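Local coordinates for protein uroporphyrinogen III synthase (Thermus thermophilus, PDB 1WCW) that probably catalyses the closure of hydroxymethylbilane, with inversion of its last pyrrole ring, to uroporphyrinogen III in tetrapyrrole biosynthesis, at residues V60-A65 with G132-Q137; K91-A96 with P111-G116. All coordinates share one frame; numbering follows the deposited sequence.

Contact 1 (V60-A65 with G132-Q137); sequences VDLFLA and GVAALQ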
loop_
_atom_site.group_PDB
_atom_site.type_symbol
_atom_site.label_atom_id
_atom_site.label_comp_id
_atom_site.label_asym_id
_atom_site.label_seq_id
_atom_site.Cartn_x
_atom_site.Cartn_y
_atom_site.Cartn_z
ATOM N N VAL A 60 -6.973 -24.173 -6.457
ATOM C CA VAL A 60 -6.936 -23.104 -7.476
ATOM C C VAL A 60 -5.689 -23.299 -8.342
ATOM O O VAL A 60 -4.716 -23.942 -7.929
ATOM C CB VAL A 60 -6.894 -21.670 -6.842
ATOM C CG1 VAL A 60 -8.151 -21.441 -6.010
ATOM C CG2 VAL A 60 -5.660 -21.476 -5.985
ATOM N N ASP A 61 -5.736 -22.674 -9.501
ATOM C CA ASP A 61 -4.596 -22.825 -10.401
ATOM C C ASP A 61 -3.540 -21.796 -10.178
ATOM O O ASP A 61 -2.360 -22.061 -10.376
ATOM C CB ASP A 61 -5.158 -22.770 -11.812
ATOM C CG ASP A 61 -6.108 -23.891 -12.028
ATOM O OD1 ASP A 61 -5.614 -25.028 -12.124
ATOM O OD2 ASP A 61 -7.346 -23.649 -11.970
ATOM N N LEU A 62 -3.967 -20.628 -9.721
ATOM C CA LEU A 62 -3.050 -19.531 -9.500
ATOM C C LEU A 62 -3.482 -18.804 -8.234
ATOM O O LEU A 62 -4.676 -18.659 -7.947
ATOM C CB LEU A 62 -3.088 -18.586 -10.705
ATOM C CG LEU A 62 -2.113 -17.422 -10.770
ATOM C CD1 LEU A 62 -1.828 -17.121 -12.261
ATOM C CD2 LEU A 62 -2.650 -16.267 -10.070
ATOM N N PHE A 63 -2.491 -18.362 -7.483
ATOM C CA PHE A 63 -2.711 -17.558 -6.291
ATOM C C PHE A 63 -1.849 -16.317 -6.409
ATOM O O PHE A 63 -0.645 -16.375 -6.565
ATOM C CB PHE A 63 -2.318 -18.346 -5.016
ATOM C CG PHE A 63 -2.490 -17.533 -3.735
ATOM C CD1 PHE A 63 -3.768 -17.225 -3.242
ATOM C CD2 PHE A 63 -1.393 -17.022 -3.071
ATOM C CE1 PHE A 63 -3.914 -16.382 -2.085
ATOM C CE2 PHE A 63 -1.540 -16.215 -1.942
ATOM C CZ PHE A 63 -2.766 -15.891 -1.462
ATOM N N LEU A 64 -2.472 -15.158 -6.312
ATOM C CA LEU A 64 -1.801 -13.888 -6.410
ATOM C C LEU A 64 -1.907 -13.117 -5.074
ATOM O O LEU A 64 -3.045 -12.695 -4.662
ATOM C CB LEU A 64 -2.375 -13.080 -7.570
ATOM C CG LEU A 64 -1.523 -11.912 -8.128
ATOM C CD1 LEU A 64 -2.166 -11.511 -9.445
ATOM C CD2 LEU A 64 -1.423 -10.719 -7.187
ATOM N N ALA A 65 -0.780 -12.967 -4.408
ATOM C CA ALA A 65 -0.708 -12.232 -3.151
ATOM C C ALA A 65 -0.269 -10.802 -3.409
ATOM O O ALA A 65 0.750 -10.610 -4.077
ATOM C CB ALA A 65 0.343 -12.898 -2.223
ATOM N N GLY A 132 -8.872 -22.212 -15.574
ATOM C CA GLY A 132 -9.102 -22.464 -14.192
ATOM C C GLY A 132 -9.444 -21.235 -13.396
ATOM O O GLY A 132 -9.983 -20.246 -13.875
ATOM N N VAL A 133 -9.019 -21.317 -12.149
ATOM C CA VAL A 133 -9.324 -20.305 -11.125
ATOM C C VAL A 133 -8.081 -19.625 -10.582
ATOM O O VAL A 133 -7.103 -20.326 -10.308
ATOM C CB VAL A 133 -10.060 -20.963 -9.960
ATOM C CG1 VAL A 133 -10.369 -19.908 -8.916
ATOM C CG2 VAL A 133 -11.316 -21.616 -10.492
ATOM N N ALA A 134 -8.167 -18.322 -10.506
ATOM C CA ALA A 134 -7.084 -17.495 -9.940
ATOM C C ALA A 134 -7.622 -16.824 -8.684
ATOM O O ALA A 134 -8.533 -15.993 -8.729
ATOM C CB ALA A 134 -6.614 -16.416 -10.944
ATOM N N ALA A 135 -7.002 -17.123 -7.564
ATOM C CA ALA A 135 -7.360 -16.522 -6.284
ATOM C C ALA A 135 -6.536 -15.259 -6.144
ATOM O O ALA A 135 -5.304 -15.283 -6.356
ATOM C CB ALA A 135 -7.008 -17.471 -5.170
ATOM N N LEU A 136 -7.180 -14.147 -5.853
ATOM C CA LEU A 136 -6.515 -12.861 -5.756
ATOM C C LEU A 136 -6.737 -12.314 -4.354
ATOM O O LEU A 136 -7.901 -12.054 -3.958
ATOM C CB LEU A 136 -7.108 -11.927 -6.836
ATOM C CG LEU A 136 -6.680 -10.483 -6.735
ATOM C CD1 LEU A 136 -5.207 -10.297 -6.913
ATOM C CD2 LEU A 136 -7.383 -9.744 -7.807
ATOM N N GLN A 137 -5.685 -12.098 -3.608
ATOM C CA GLN A 137 -5.818 -11.520 -2.277
ATOM C C GLN A 137 -5.781 -10.000 -2.403
ATOM O O GLN A 137 -4.833 -9.429 -2.967
ATOM C CB GLN A 137 -4.649 -11.992 -1.432
ATOM C CG GLN A 137 -4.573 -11.351 -0.026
ATOM C CD GLN A 137 -3.603 -10.168 0.010
ATOM O OE1 GLN A 137 -3.956 -9.060 0.480
ATOM N NE2 GLN A 137 -2.437 -10.386 -0.432
#
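F63 and A135 are bridge partners on the adjacent parallel strands 62-65 and 132-137, their side chains on one face of the sheet. The phenylalanine ring meets the methyl edge-on, F63 CD1 lying 3.8 Å from A135 CB, and V60 CG1 touches the same methyl from another residue of 60-65; alanine is small enough to serve both. On the other face of the sheet lie L62, A134, L64 and L136. With CG anti to the backbone N in both L64 (chi1 -161°) and L136 (chi1 171°), these leucines run side by side and touch through L64 CD2 and L136 CD1, 3.8 Å apart. Between the faces the backbones pair in parallel fashion: A135 N donates to L62 O, A135 O accepts from L64 N, and Q137 N reaches L64 O at 2.9 Å in an almost straight bond.

At the polar edge V133 O takes two donors, D61 N at 2.8 Å and L62 N at 3.2 Å. The carboxylate of D61 takes the same residue's N-H, V133 N binding D61 OD2 at 2.9 Å through the anti lone pair; aspartate suits by supplying this acceptor. G132 suits this end: a CB there would collide with D61 OD2, and its backbone angles themselves favour glycine. Helix 99-107 packs on F63 and A65, helix 144-152 covers L64, A134 and L136, and strands 93-96 and 155-167 flank the pair.

Contact 2 (K91-A96 with P111-G116); sequences KAFRLA and PPHAVG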
loop_
_atom_site.group_PDB
_atom_site.type_symbol
_atom_site.label_atom_id
_atom_site.label_comp_id
_atom_site.label_asym_id
_atom_site.label_seq_id
_atom_site.Cartn_x
_atom_site.Cartn_y
_atom_site.Cartn_z
ATOM N N LYS A 91 0.113 -26.434 -4.410
ATOM C CA LYS A 91 -0.082 -26.877 -5.776
ATOM C C LYS A 91 -0.278 -25.709 -6.754
ATOM O O LYS A 91 0.031 -25.833 -7.947
ATOM C CB LYS A 91 -1.268 -27.829 -5.853
ATOM C CG LYS A 91 -0.992 -29.123 -5.037
ATOM C CD LYS A 91 -2.178 -30.057 -4.977
ATOM C CE LYS A 91 -1.843 -31.314 -4.177
ATOM N NZ LYS A 91 -2.906 -32.358 -4.358
ATOM N N ALA A 92 -0.752 -24.561 -6.284
ATOM C CA ALA A 92 -0.979 -23.461 -7.164
ATOM C C ALA A 92 0.341 -22.781 -7.639
ATOM O O ALA A 92 1.367 -22.871 -6.965
ATOM C CB ALA A 92 -1.827 -22.416 -6.398
ATOM N N PHE A 93 0.220 -22.099 -8.776
ATOM C CA PHE A 93 1.304 -21.244 -9.269
ATOM C C PHE A 93 1.130 -19.979 -8.391
ATOM O O PHE A 93 0.045 -19.376 -8.383
ATOM C CB PHE A 93 1.121 -20.915 -10.742
ATOM C CG PHE A 93 2.227 -20.138 -11.340
ATOM C CD1 PHE A 93 3.463 -20.752 -11.608
ATOM C CD2 PHE A 93 2.069 -18.816 -11.627
ATOM C CE1 PHE A 93 4.523 -19.987 -12.181
ATOM C CE2 PHE A 93 3.149 -18.059 -12.183
ATOM C CZ PHE A 93 4.387 -18.690 -12.458
ATOM N N ARG A 94 2.177 -19.587 -7.707
ATOM C CA ARG A 94 2.079 -18.494 -6.748
ATOM C C ARG A 94 2.808 -17.279 -7.194
ATOM O O ARG A 94 4.021 -17.342 -7.494
ATOM C CB ARG A 94 2.620 -18.975 -5.418
ATOM C CG ARG A 94 1.855 -20.151 -4.805
ATOM C CD ARG A 94 2.457 -20.585 -3.446
ATOM N NE ARG A 94 3.830 -21.039 -3.520
ATOM C CZ ARG A 94 4.189 -22.259 -3.927
ATOM N NH1 ARG A 94 5.508 -22.538 -3.941
ATOM N NH2 ARG A 94 3.276 -23.159 -4.310
ATOM N N LEU A 95 2.120 -16.146 -7.228
ATOM C CA LEU A 95 2.710 -14.864 -7.553
ATOM C C LEU A 95 2.649 -13.888 -6.418
ATOM O O LEU A 95 1.626 -13.854 -5.679
ATOM C CB LEU A 95 1.982 -14.219 -8.697
ATOM C CG LEU A 95 2.113 -14.906 -10.035
ATOM C CD1 LEU A 95 1.208 -14.260 -11.035
ATOM C CD2 LEU A 95 3.601 -14.874 -10.542
ATOM N N ALA A 96 3.685 -13.105 -6.207
ATOM C CA ALA A 96 3.622 -12.037 -5.175
ATOM C C ALA A 96 3.831 -10.736 -5.899
ATOM O O ALA A 96 4.703 -10.594 -6.750
ATOM C CB ALA A 96 4.673 -12.275 -4.174
ATOM N N PRO A 111 6.998 -20.386 -0.946
ATOM C CA PRO A 111 7.651 -19.315 -1.703
ATOM C C PRO A 111 7.025 -19.066 -3.069
ATOM O O PRO A 111 6.610 -19.992 -3.766
ATOM C CB PRO A 111 9.139 -19.766 -1.783
ATOM C CG PRO A 111 9.026 -21.299 -1.729
ATOM C CD PRO A 111 7.886 -21.570 -0.762
ATOM N N PRO A 112 6.979 -17.814 -3.471
ATOM C CA PRO A 112 6.388 -17.516 -4.773
ATOM C C PRO A 112 7.222 -18.005 -5.930
ATOM O O PRO A 112 8.443 -18.061 -5.855
ATOM C CB PRO A 112 6.280 -15.978 -4.773
ATOM C CG PRO A 112 7.440 -15.556 -3.892
ATOM C CD PRO A 112 7.515 -16.598 -2.786
ATOM N N HIS A 113 6.551 -18.317 -7.028
ATOM C CA HIS A 113 7.247 -18.676 -8.264
ATOM C C HIS A 113 7.730 -17.461 -8.978
ATOM O O HIS A 113 8.699 -17.581 -9.751
ATOM C CB HIS A 113 6.327 -19.506 -9.156
ATOM C CG HIS A 113 5.860 -20.762 -8.503
ATOM N ND1 HIS A 113 6.598 -21.929 -8.308
ATOM C CD2 HIS A 113 4.633 -21.005 -7.980
ATOM C CE1 HIS A 113 5.824 -22.841 -7.718
ATOM N NE2 HIS A 113 4.627 -22.283 -7.505
ATOM N N ALA A 114 7.099 -16.299 -8.846
ATOM C CA ALA A 114 7.578 -15.082 -9.446
ATOM C C ALA A 114 7.071 -13.939 -8.566
ATOM O O ALA A 114 6.085 -14.061 -7.840
ATOM C CB ALA A 114 7.107 -14.945 -10.851
ATOM N N VAL A 115 7.802 -12.835 -8.638
ATOM C CA VAL A 115 7.587 -11.654 -7.793
ATOM C C VAL A 115 7.740 -10.425 -8.634
ATOM O O VAL A 115 8.704 -10.288 -9.442
ATOM C CB VAL A 115 8.644 -11.570 -6.656
ATOM C CG1 VAL A 115 8.340 -10.431 -5.730
ATOM C CG2 VAL A 115 8.669 -12.870 -5.906
ATOM N N GLY A 116 6.801 -9.503 -8.464
ATOM C CA GLY A 116 6.795 -8.244 -9.197
ATOM C C GLY A 116 7.621 -7.216 -8.457
ATOM O O GLY A 116 8.469 -7.542 -7.600
#
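The beta-alpha-beta unit of strand 93-96, helix 99-107 and strand 114-115 closes here, where R94 and H113 meet just before the last strand begins. R94 grips P111 O side-on with two nitrogens, NH1 at 2.8 Å and NE at 3.0 Å. NH1 lies in the carbonyl plane, whereas NE stands above it. H113 NE2 sits over one guanidinium face toward its rim, with the two planes 45° apart, and makes a weak hydrogen bond to A92 O. The imidazole is nearly parallel to the F93 ring but slid aside, so the rings barely overlap; F93 CE1 instead touches H113 CB at 3.6 Å. H113 N donates to R94 O at 2.8 Å, and the parallel pairing continues with A96 N to A114 O and G116 N to A96 O, 2.9 Å. L95 CD2 packs on A114 CB at 3.5 Å, while the small methyl of A96 meets P112 CB. The grip of R94 calls for a main-chain carbonyl, and P112, next in the chain, has no N-H to offer. R94 NH2 also bonds L89 O, so main-chain carbonyls hold much of the buried guanidinium; its positive charge would probably disfavour protonation of the nearby imidazole.

Contacts 1 and 2 lie in one mixed sheet, their centres about 10 Å apart, on the same side of the chain's centre. Strands 62-65 and 93-96 are neighbours, so the order across this part of the sheet is 132-137, 62-65, 93-96, 114-115, all parallel. Backbone bonds join the contacts directly: L95 N lies 2.9 Å from F63 O, and A65 N lies 2.9 Å from L95 O. Along the chain, contact 2 is nested inside the loop that contact 1 closes. Strand 132-137 therefore comes back past the intervening strands to pair with 62-65, and helix 99-107 packs against both contacts. Together they tie four parallel strands of the six-stranded sheet, one of the protein's two sheets.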